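Local atomic coordinates of transcription regulator AcaB (Escherichia coli, PDB entry 6N8B), a protein that probably regulates transcription, with a crucial role in the conjugative transfer of IncC plasmids. Residues Leu27-Met38 against Ile127-Gly135; Met94-Tyr105 against Met134-Val145. All blocks are in the same frame, centred on the assembly; numbering follows the deposited sequence.

Contact 1 of 2, residues Leu27-Met38 against Ile127-Gly135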
loop_
_atom_site.group_PDB
_atom_site.type_symbol
_atom_site.label_atom_id
_atom_site.label_comp_id
_atom_site.label_asym_id
_atom_site.label_seq_id
_atom_site.Cartn_x
_atom_site.Cartn_y
_atom_site.Cartn_z
ATOM N N LEU A 27 13.086 -7.660 -0.511
ATOM C CA LEU A 27 11.937 -7.715 -1.410
ATOM C C LEU A 27 12.375 -7.170 -2.760
ATOM O O LEU A 27 12.587 -5.961 -2.907
ATOM C CB LEU A 27 10.746 -6.934 -0.850
ATOM C CG LEU A 27 9.609 -6.641 -1.835
ATOM C CD1 LEU A 27 8.888 -7.905 -2.258
ATOM C CD2 LEU A 27 8.630 -5.696 -1.178
ATOM N N LYS A 28 12.544 -8.056 -3.737
ATOM C CA LYS A 28 12.932 -7.606 -5.061
ATOM C C LYS A 28 11.696 -7.204 -5.850
ATOM O O LYS A 28 10.654 -7.862 -5.783
ATOM C CB LYS A 28 13.726 -8.692 -5.790
ATOM C CG LYS A 28 13.620 -8.649 -7.303
ATOM C CD LYS A 28 14.301 -9.827 -7.969
ATOM C CE LYS A 28 15.795 -9.699 -7.809
ATOM N NZ LYS A 28 16.568 -10.605 -8.698
ATOM N N VAL A 29 11.819 -6.109 -6.591
ATOM C CA VAL A 29 10.712 -5.512 -7.323
ATOM C C VAL A 29 11.177 -5.272 -8.752
ATOM O O VAL A 29 12.201 -4.618 -8.974
ATOM C CB VAL A 29 10.241 -4.205 -6.660
ATOM C CG1 VAL A 29 9.153 -3.568 -7.483
ATOM C CG2 VAL A 29 9.750 -4.472 -5.243
ATOM N N ASN A 30 10.429 -5.803 -9.718
ATOM C CA ASN A 30 10.850 -5.776 -11.112
ATOM C C ASN A 30 10.371 -4.522 -11.834
ATOM O O ASN A 30 11.174 -3.806 -12.440
ATOM C CB ASN A 30 10.322 -7.017 -11.838
ATOM C CG ASN A 30 10.967 -8.297 -11.355
ATOM O OD1 ASN A 30 12.158 -8.329 -11.047
ATOM N ND2 ASN A 30 10.176 -9.363 -11.278
ATOM N N SER A 31 9.075 -4.243 -11.761
ATOM C CA SER A 31 8.455 -3.208 -12.572
ATOM C C SER A 31 8.734 -1.820 -12.008
ATOM O O SER A 31 8.850 -1.629 -10.795
ATOM C CB SER A 31 6.945 -3.435 -12.663
ATOM O OG SER A 31 6.348 -3.410 -11.375
ATOM N N LEU A 32 8.833 -0.843 -12.912
ATOM C CA LEU A 32 9.068 0.530 -12.480
ATOM C C LEU A 32 7.870 1.092 -11.728
ATOM O O LEU A 32 8.033 1.967 -10.870
ATOM C CB LEU A 32 9.398 1.414 -13.685
ATOM C CG LEU A 32 9.497 2.919 -13.414
ATOM C CD1 LEU A 32 10.702 3.244 -12.539
ATOM C CD2 LEU A 32 9.533 3.694 -14.721
ATOM N N GLN A 33 6.666 0.591 -12.013
ATOM C CA GLN A 33 5.483 1.082 -11.313
ATOM C C GLN A 33 5.493 0.641 -9.857
ATOM O O GLN A 33 5.278 1.451 -8.948
ATOM C CB GLN A 33 4.211 0.596 -12.009
ATOM C CG GLN A 33 4.044 1.093 -13.429
ATOM C CD GLN A 33 4.898 0.327 -14.413
ATOM O OE1 GLN A 33 5.273 -0.818 -14.162
ATOM N NE2 GLN A 33 5.221 0.957 -15.536
ATOM N N ALA A 34 5.740 -0.647 -9.618
ATOM C CA ALA A 34 5.825 -1.132 -8.247
ATOM C C ALA A 34 7.040 -0.564 -7.523
ATOM O O ALA A 34 6.980 -0.333 -6.310
ATOM C CB ALA A 34 5.853 -2.659 -8.232
ATOM N N GLN A 35 8.140 -0.326 -8.241
ATOM C CA GLN A 35 9.297 0.317 -7.622
ATOM C C GLN A 35 8.942 1.706 -7.114
ATOM O O GLN A 35 9.277 2.070 -5.981
ATOM C CB GLN A 35 10.459 0.391 -8.612
ATOM C CG GLN A 35 11.221 -0.905 -8.776
ATOM C CD GLN A 35 12.341 -0.795 -9.783
ATOM O OE1 GLN A 35 12.619 0.286 -10.304
ATOM N NE2 GLN A 35 13.011 -1.911 -10.047
ATOM N N ARG A 36 8.255 2.498 -7.941
ATOM C CA ARG A 36 7.941 3.867 -7.548
ATOM C C ARG A 36 6.957 3.893 -6.385
ATOM O O ARG A 36 7.153 4.637 -5.419
ATOM C CB ARG A 36 7.404 4.657 -8.744
ATOM C CG ARG A 36 8.498 5.330 -9.564
ATOM C CD ARG A 36 9.358 6.252 -8.673
ATOM N NE ARG A 36 8.920 7.637 -8.747
ATOM C CZ ARG A 36 9.272 8.584 -7.883
ATOM N NH1 ARG A 36 8.823 9.825 -8.041
ATOM N NH2 ARG A 36 10.056 8.296 -6.850
ATOM N N VAL A 37 5.906 3.072 -6.447
ATOM C CA VAL A 37 4.964 2.964 -5.332
ATOM C C VAL A 37 5.704 2.645 -4.039
ATOM O O VAL A 37 5.466 3.261 -2.994
ATOM C CB VAL A 37 3.896 1.899 -5.638
ATOM C CG1 VAL A 37 3.111 1.552 -4.384
ATOM C CG2 VAL A 37 2.972 2.384 -6.730
ATOM N N MET A 38 6.624 1.681 -4.099
ATOM C CA MET A 38 7.391 1.311 -2.915
ATOM C C MET A 38 8.220 2.479 -2.395
ATOM O O MET A 38 8.240 2.748 -1.189
ATOM C CB MET A 38 8.279 0.107 -3.242
ATOM C CG MET A 38 9.435 -0.139 -2.283
ATOM S SD MET A 38 8.969 -0.625 -0.615
ATOM C CE MET A 38 8.411 -2.294 -0.842
ATOM N N ILE A 127 2.222 -4.526 -2.827
ATOM C CA ILE A 127 3.181 -4.034 -3.809
ATOM C C ILE A 127 3.672 -5.178 -4.685
ATOM O O ILE A 127 3.891 -5.009 -5.891
ATOM C CB ILE A 127 4.340 -3.317 -3.096
ATOM C CG1 ILE A 127 3.798 -2.147 -2.273
ATOM C CG2 ILE A 127 5.392 -2.854 -4.099
ATOM C CD1 ILE A 127 4.840 -1.131 -1.892
ATOM N N ARG A 128 3.831 -6.366 -4.098
ATOM C CA ARG A 128 4.247 -7.525 -4.880
ATOM C C ARG A 128 3.177 -7.911 -5.894
ATOM O O ARG A 128 3.482 -8.185 -7.061
ATOM C CB ARG A 128 4.570 -8.699 -3.953
ATOM C CG ARG A 128 4.379 -10.082 -4.572
ATOM C CD ARG A 128 5.365 -10.343 -5.706
ATOM N NE ARG A 128 6.732 -9.968 -5.376
ATOM C CZ ARG A 128 7.641 -10.814 -4.904
ATOM N NH1 ARG A 128 7.324 -12.086 -4.687
ATOM N NH2 ARG A 128 8.873 -10.389 -4.641
ATOM N N LYS A 129 1.915 -7.956 -5.465
ATOM C CA LYS A 129 0.860 -8.323 -6.401
ATOM C C LYS A 129 0.687 -7.273 -7.489
ATOM O O LYS A 129 0.261 -7.601 -8.601
ATOM C CB LYS A 129 -0.450 -8.586 -5.658
ATOM C CG LYS A 129 -0.227 -9.297 -4.346
ATOM C CD LYS A 129 -1.308 -10.317 -4.052
ATOM C CE LYS A 129 -2.655 -9.684 -3.829
ATOM N NZ LYS A 129 -3.492 -10.573 -2.969
ATOM N N LEU A 130 1.042 -6.021 -7.204
ATOM C CA LEU A 130 1.091 -5.019 -8.260
ATOM C C LEU A 130 2.257 -5.290 -9.203
ATOM O O LEU A 130 2.117 -5.166 -10.425
ATOM C CB LEU A 130 1.194 -3.624 -7.642
ATOM C CG LEU A 130 1.627 -2.455 -8.524
ATOM C CD1 LEU A 130 0.473 -2.033 -9.389
ATOM C CD2 LEU A 130 2.109 -1.285 -7.691
ATOM N N ASP A 131 3.415 -5.666 -8.654
ATOM C CA ASP A 131 4.549 -6.034 -9.497
ATOM C C ASP A 131 4.173 -7.163 -10.449
ATOM O O ASP A 131 4.482 -7.111 -11.646
ATOM C CB ASP A 131 5.736 -6.437 -8.620
ATOM C CG ASP A 131 7.066 -6.319 -9.341
ATOM O OD1 ASP A 131 7.153 -5.532 -10.305
ATOM O OD2 ASP A 131 8.029 -7.007 -8.940
ATOM N N THR A 132 3.474 -8.178 -9.938
ATOM C CA THR A 132 3.036 -9.275 -10.793
ATOM C C THR A 132 2.044 -8.791 -11.841
ATOM O O THR A 132 2.156 -9.149 -13.020
ATOM C CB THR A 132 2.419 -10.387 -9.941
ATOM O OG1 THR A 132 3.438 -10.997 -9.139
ATOM C CG2 THR A 132 1.770 -11.449 -10.823
ATOM N N LEU A 133 1.076 -7.964 -11.433
ATOM C CA LEU A 133 0.089 -7.455 -12.378
ATOM C C LEU A 133 0.754 -6.663 -13.497
ATOM O O LEU A 133 0.377 -6.793 -14.667
ATOM C CB LEU A 133 -0.936 -6.591 -11.648
ATOM C CG LEU A 133 -2.166 -6.235 -12.480
ATOM C CD1 LEU A 133 -2.868 -7.520 -12.885
ATOM C CD2 LEU A 133 -3.103 -5.331 -11.706
ATOM N N MET A 134 1.761 -5.851 -13.161
ATOM C CA MET A 134 2.497 -5.134 -14.195
ATOM C C MET A 134 3.243 -6.100 -15.101
ATOM O O MET A 134 3.307 -5.897 -16.319
ATOM C CB MET A 134 3.461 -4.131 -13.564
ATOM C CG MET A 134 2.791 -3.068 -12.719
ATOM S SD MET A 134 1.543 -2.159 -13.658
ATOM C CE MET A 134 0.029 -2.851 -12.989
ATOM N N GLY A 135 3.814 -7.158 -14.524
ATOM C CA GLY A 135 4.453 -8.177 -15.338
ATOM C C GLY A 135 3.497 -8.815 -16.327
ATOM O O GLY A 135 3.876 -9.127 -17.458
#
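A34 and D131 mark where the backbones come closest, their CA atoms 5.2 Å apart. Helix 32-38 runs nearly antiparallel to helix 127-135, at 157° between their directions and with the axes 8.6 Å apart, while strand 27-29 leads into the helix through the short loop N30-S31. D131 carries the polar half of the contact. Its CG lies anti to the backbone N (chi1 -158°), which swings the carboxylate across to the loop. OD2 takes the N-H of N30, 2.8 Å from N to OD2 and almost straight. OD1 holds two donors: S31 N, 2.7 Å away, comes in on the syn lone pair, whereas S31 OG approaches from the anti side. S31 OG also accepts a weak capping bond from A34 N. The carboxylate thus sits buried at a helix start, whose dipole would probably help stabilise its negative charge. One turn back, R128 bends its chain so that NH2 reaches K28 O at 3.3 Å in the carbonyl plane, passing close to L27 CD1.

Most of the remaining contact is apolar. L130 CD2 rests on A34 and meets V37 CG2 tip to tip at 3.9 Å; I127 CD1 slides past V37 and crosses M38 at about a right angle, CD1 to M38 CB being 3.9 Å. Outside the segments, L27 and V29 bond to Y111 and N109 in the neighbouring strand. The strand-to-helix junction, with S31 as N-cap of helix 32-59, is thus tied by D131 to helix 118-142, in a mainly helical chain with a two-stranded antiparallel sheet.

Contact 2 of 2, residues Met94-Tyr105 against Met134-Val145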
loop_
_atom_site.group_PDB
_atom_site.type_symbol
_atom_site.label_atom_id
_atom_site.label_comp_id
_atom_site.label_asym_id
_atom_site.label_seq_id
_atom_site.Cartn_x
_atom_site.Cartn_y
_atom_site.Cartn_z
ATOM N N MET A 94 -3.623 -14.402 -21.286
ATOM C CA MET A 94 -2.398 -15.011 -21.791
ATOM C C MET A 94 -2.643 -16.454 -22.217
ATOM O O MET A 94 -2.077 -16.918 -23.212
ATOM C CB MET A 94 -1.298 -14.964 -20.728
ATOM C CG MET A 94 -1.218 -13.693 -19.910
ATOM S SD MET A 94 -0.201 -13.942 -18.451
ATOM C CE MET A 94 1.324 -14.431 -19.221
ATOM N N GLU A 95 -3.489 -17.176 -21.476
ATOM C CA GLU A 95 -3.864 -18.525 -21.886
ATOM C C GLU A 95 -4.700 -18.494 -23.157
ATOM O O GLU A 95 -4.550 -19.359 -24.027
ATOM C CB GLU A 95 -4.614 -19.238 -20.759
ATOM C CG GLU A 95 -3.774 -19.485 -19.512
ATOM C CD GLU A 95 -4.502 -20.326 -18.479
ATOM O OE1 GLU A 95 -5.228 -21.255 -18.885
ATOM O OE2 GLU A 95 -4.340 -20.069 -17.265
ATOM N N ASP A 96 -5.588 -17.503 -23.283
ATOM C CA ASP A 96 -6.376 -17.379 -24.506
ATOM C C ASP A 96 -5.485 -17.106 -25.709
ATOM O O ASP A 96 -5.856 -17.425 -26.844
ATOM C CB ASP A 96 -7.422 -16.269 -24.360
ATOM C CG ASP A 96 -8.540 -16.639 -23.398
ATOM O OD1 ASP A 96 -8.742 -17.845 -23.142
ATOM O OD2 ASP A 96 -9.221 -15.717 -22.901
ATOM N N ASN A 97 -4.308 -16.522 -25.482
ATOM C CA ASN A 97 -3.332 -16.284 -26.537
ATOM C C ASN A 97 -2.080 -17.142 -26.371
ATOM O O ASN A 97 -1.057 -16.867 -27.005
ATOM C CB ASN A 97 -2.963 -14.801 -26.588
ATOM C CG ASN A 97 -4.167 -13.908 -26.819
ATOM O OD1 ASN A 97 -4.416 -13.465 -27.939
ATOM N ND2 ASN A 97 -4.923 -13.640 -25.761
ATOM N N GLY A 98 -2.148 -18.182 -25.539
ATOM C CA GLY A 98 -1.073 -19.160 -25.459
ATOM C C GLY A 98 0.256 -18.607 -24.995
ATOM O O GLY A 98 1.306 -19.119 -25.398
ATOM N N ILE A 99 0.242 -17.585 -24.145
ATOM C CA ILE A 99 1.455 -16.917 -23.688
ATOM C C ILE A 99 1.867 -17.530 -22.358
ATOM O O ILE A 99 1.108 -17.489 -21.381
ATOM C CB ILE A 99 1.248 -15.401 -23.563
ATOM C CG1 ILE A 99 0.504 -14.875 -24.791
ATOM C CG2 ILE A 99 2.582 -14.691 -23.390
ATOM C CD1 ILE A 99 0.121 -13.422 -24.692
ATOM N N ASP A 100 3.066 -18.110 -22.323
ATOM C CA ASP A 100 3.549 -18.817 -21.145
ATOM C C ASP A 100 4.408 -17.950 -20.232
ATOM O O ASP A 100 4.308 -18.061 -19.005
ATOM C CB ASP A 100 4.353 -20.051 -21.571
ATOM C CG ASP A 100 5.434 -19.724 -22.591
ATOM O OD1 ASP A 100 6.039 -20.670 -23.138
ATOM O OD2 ASP A 100 5.673 -18.525 -22.856
ATOM N N MET A 101 5.249 -17.090 -20.797
ATOM C CA MET A 101 6.349 -16.493 -20.055
ATOM C C MET A 101 6.114 -15.012 -19.778
ATOM O O MET A 101 5.261 -14.359 -20.386
ATOM C CB MET A 101 7.672 -16.681 -20.810
ATOM C CG MET A 101 8.932 -16.597 -19.941
ATOM S SD MET A 101 8.979 -17.789 -18.580
ATOM C CE MET A 101 8.500 -16.774 -17.180
ATOM N N MET A 102 6.888 -14.506 -18.830
ATOM C CA MET A 102 6.969 -13.115 -18.427
ATOM C C MET A 102 8.322 -12.539 -18.827
ATOM O O MET A 102 9.243 -13.283 -19.187
ATOM C CB MET A 102 6.765 -13.009 -16.912
ATOM C CG MET A 102 5.575 -13.779 -16.407
ATOM S SD MET A 102 4.660 -12.812 -15.208
ATOM C CE MET A 102 3.311 -12.329 -16.261
ATOM N N PRO A 103 8.487 -11.217 -18.795
ATOM C CA PRO A 103 9.718 -10.629 -19.314
ATOM C C PRO A 103 10.780 -10.483 -18.235
ATOM O O PRO A 103 10.496 -10.427 -17.036
ATOM C CB PRO A 103 9.264 -9.243 -19.805
ATOM C CG PRO A 103 7.873 -9.027 -19.205
ATOM C CD PRO A 103 7.626 -10.153 -18.250
ATOM N N GLY A 104 12.021 -10.413 -18.688
ATOM C CA GLY A 104 13.058 -9.856 -17.855
ATOM C C GLY A 104 12.815 -8.375 -17.640
ATOM O O GLY A 104 11.986 -7.743 -18.297
ATOM N N TYR A 105 13.538 -7.806 -16.684
ATOM C CA TYR A 105 13.457 -6.376 -16.424
ATOM C C TYR A 105 14.863 -5.808 -16.363
ATOM O O TYR A 105 15.741 -6.371 -15.702
ATOM C CB TYR A 105 12.675 -6.082 -15.142
ATOM C CG TYR A 105 11.181 -6.154 -15.361
ATOM C CD1 TYR A 105 10.513 -7.372 -15.332
ATOM C CD2 TYR A 105 10.442 -5.008 -15.627
ATOM C CE1 TYR A 105 9.149 -7.445 -15.544
ATOM C CE2 TYR A 105 9.079 -5.070 -15.839
ATOM C CZ TYR A 105 8.438 -6.292 -15.797
ATOM O OH TYR A 105 7.081 -6.363 -16.008
ATOM N N MET A 134 1.761 -5.851 -13.161
ATOM C CA MET A 134 2.497 -5.134 -14.195
ATOM C C MET A 134 3.243 -6.100 -15.101
ATOM O O MET A 134 3.307 -5.897 -16.319
ATOM C CB MET A 134 3.461 -4.131 -13.564
ATOM C CG MET A 134 2.791 -3.068 -12.719
ATOM S SD MET A 134 1.543 -2.159 -13.658
ATOM C CE MET A 134 0.029 -2.851 -12.989
ATOM N N GLY A 135 3.814 -7.158 -14.524
ATOM C CA GLY A 135 4.453 -8.177 -15.338
ATOM C C GLY A 135 3.497 -8.815 -16.327
ATOM O O GLY A 135 3.876 -9.127 -17.458
ATOM N N ILE A 136 2.244 -9.022 -15.916
ATOM C CA ILE A 136 1.258 -9.599 -16.828
ATOM C C ILE A 136 0.918 -8.607 -17.928
ATOM O O ILE A 136 0.938 -8.941 -19.119
ATOM C CB ILE A 136 -0.001 -10.040 -16.061
ATOM C CG1 ILE A 136 0.329 -11.158 -15.073
ATOM C CG2 ILE A 136 -1.067 -10.514 -17.033
ATOM C CD1 ILE A 136 -0.799 -11.501 -14.144
ATOM N N VAL A 137 0.601 -7.370 -17.542
ATOM C CA VAL A 137 0.300 -6.325 -18.514
ATOM C C VAL A 137 1.462 -6.139 -19.481
ATOM O O VAL A 137 1.260 -5.924 -20.682
ATOM C CB VAL A 137 -0.055 -5.014 -17.787
ATOM C CG1 VAL A 137 -0.324 -3.900 -18.787
ATOM C CG2 VAL A 137 -1.263 -5.222 -16.889
ATOM N N ASP A 138 2.696 -6.232 -18.979
ATOM C CA ASP A 138 3.854 -5.974 -19.831
ATOM C C ASP A 138 4.005 -7.017 -20.934
ATOM O O ASP A 138 4.369 -6.670 -22.063
ATOM C CB ASP A 138 5.120 -5.890 -18.980
ATOM C CG ASP A 138 5.271 -4.541 -18.306
ATOM O OD1 ASP A 138 4.609 -3.578 -18.754
ATOM O OD2 ASP A 138 6.045 -4.440 -17.333
ATOM N N THR A 139 3.708 -8.289 -20.654
ATOM C CA THR A 139 3.829 -9.272 -21.727
ATOM C C THR A 139 2.636 -9.214 -22.664
ATOM O O THR A 139 2.789 -9.418 -23.872
ATOM C CB THR A 139 3.958 -10.693 -21.184
ATOM O OG1 THR A 139 2.670 -11.167 -20.774
ATOM C CG2 THR A 139 4.869 -10.721 -20.014
ATOM N N LEU A 140 1.454 -8.900 -22.134
ATOM C CA LEU A 140 0.301 -8.705 -23.000
ATOM C C LEU A 140 0.502 -7.498 -23.899
ATOM O O LEU A 140 0.033 -7.489 -25.043
ATOM C CB LEU A 140 -0.957 -8.546 -22.151
ATOM C CG LEU A 140 -1.278 -9.736 -21.252
ATOM C CD1 LEU A 140 -2.578 -9.521 -20.519
ATOM C CD2 LEU A 140 -1.357 -10.976 -22.099
ATOM N N TRP A 141 1.208 -6.483 -23.403
ATOM C CA TRP A 141 1.608 -5.368 -24.249
ATOM C C TRP A 141 2.668 -5.806 -25.253
ATOM O O TRP A 141 2.569 -5.505 -26.449
ATOM C CB TRP A 141 2.118 -4.228 -23.369
ATOM C CG TRP A 141 2.707 -3.068 -24.101
ATOM C CD1 TRP A 141 2.059 -2.221 -24.957
ATOM C CD2 TRP A 141 4.054 -2.589 -24.005
ATOM N NE1 TRP A 141 2.926 -1.258 -25.413
ATOM C CE2 TRP A 141 4.154 -1.458 -24.839
ATOM C CE3 TRP A 141 5.184 -3.008 -23.296
ATOM C CZ2 TRP A 141 5.341 -0.741 -24.984
ATOM C CZ3 TRP A 141 6.361 -2.297 -23.444
ATOM C CH2 TRP A 141 6.431 -1.179 -24.285
ATOM N N LEU A 142 3.681 -6.539 -24.783
ATOM C CA LEU A 142 4.755 -6.980 -25.663
ATOM C C LEU A 142 4.271 -8.002 -26.684
ATOM O O LEU A 142 4.807 -8.062 -27.795
ATOM C CB LEU A 142 5.907 -7.547 -24.832
ATOM C CG LEU A 142 6.782 -6.499 -24.132
ATOM C CD1 LEU A 142 7.744 -7.143 -23.145
ATOM C CD2 LEU A 142 7.542 -5.658 -25.152
ATOM N N ASN A 143 3.268 -8.812 -26.334
ATOM C CA ASN A 143 2.675 -9.756 -27.273
ATOM C C ASN A 143 1.511 -9.157 -28.058
ATOM O O ASN A 143 0.743 -9.906 -28.668
ATOM C CB ASN A 143 2.210 -11.020 -26.538
ATOM C CG ASN A 143 3.359 -11.806 -25.924
ATOM O OD1 ASN A 143 3.832 -12.786 -26.503
ATOM N ND2 ASN A 143 3.798 -11.391 -24.740
ATOM N N THR A 144 1.370 -7.831 -28.057
ATOM C CA THR A 144 0.397 -7.124 -28.895
ATOM C C THR A 144 -1.040 -7.536 -28.564
ATOM O O THR A 144 -1.941 -7.453 -29.406
ATOM C CB THR A 144 0.701 -7.321 -30.386
ATOM O OG1 THR A 144 2.117 -7.264 -30.581
ATOM C CG2 THR A 144 0.078 -6.211 -31.219
ATOM N N VAL A 145 -1.271 -7.998 -27.337
ATOM C CA VAL A 145 -2.636 -8.262 -26.899
ATOM C C VAL A 145 -3.282 -6.999 -26.330
ATOM O O VAL A 145 -4.495 -6.806 -26.474
ATOM C CB VAL A 145 -2.662 -9.417 -25.879
ATOM C CG1 VAL A 145 -4.083 -9.697 -25.413
ATOM C CG2 VAL A 145 -2.049 -10.675 -26.483
#
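Y105 meets D138 edge-on: D138 OD2 lies at the edge of the phenol ring, near its plane, and the hydroxyl donates to it on the anti lone pair, 2.6 Å from OH to OD2. The ring comes in beside the backbone of helix 134-142, its OH 3.3 Å from G135 CA, where no side chain intervenes. D138 OD1 has a second partner in R151, so the aspartate is held from both oxygens.

At the next residue of the helix, T139, P103 crosses at about a right angle, the methyl CG2 lying against the proline CD. T139 can offer its methyl because its OG1 sits between the backbone N and the carbonyl carbon (chi1 78°), turned back to bond I136 O. M102 sends its chain to I136, CE reaching CG1. M94 lies across L140 near a right angle, 3.5 Å from M94 CG to L140 CD2, and its SD touches I136 CG2. I99 CD1 fills in between L140, N143 and V145, 3.9 Å from V145 CG2, where N97 also packs.

Both helices finish here in Schellman motifs, with G98 and T144 as the C-prime residues. Toward the neighbouring helices, I136 faces T87, L90 and N91 of helix 62-96, V137 leans on R151 and A154 of helix 148-182, and the loop runs on toward strand 109-115.

Contacts 1 and 2 follow one another along helix 118-142, share M134 and G135, and have centres about 15 Å apart. They meet directly at the loop before helix 32-59: Y105 packs its ring against it, with CD2 3.5 Å from N30 O and CE2 3.8 Å from S31 CA. Contact 1 lies nearer the middle, its centre about 11 Å from that of the chain, and contact 2 about 25 Å out, on the same side. In sequence their segments alternate, so helix 118-142 returns past both the N-terminal loop and the loop after helix 62-96, joining these separate regions along one helix.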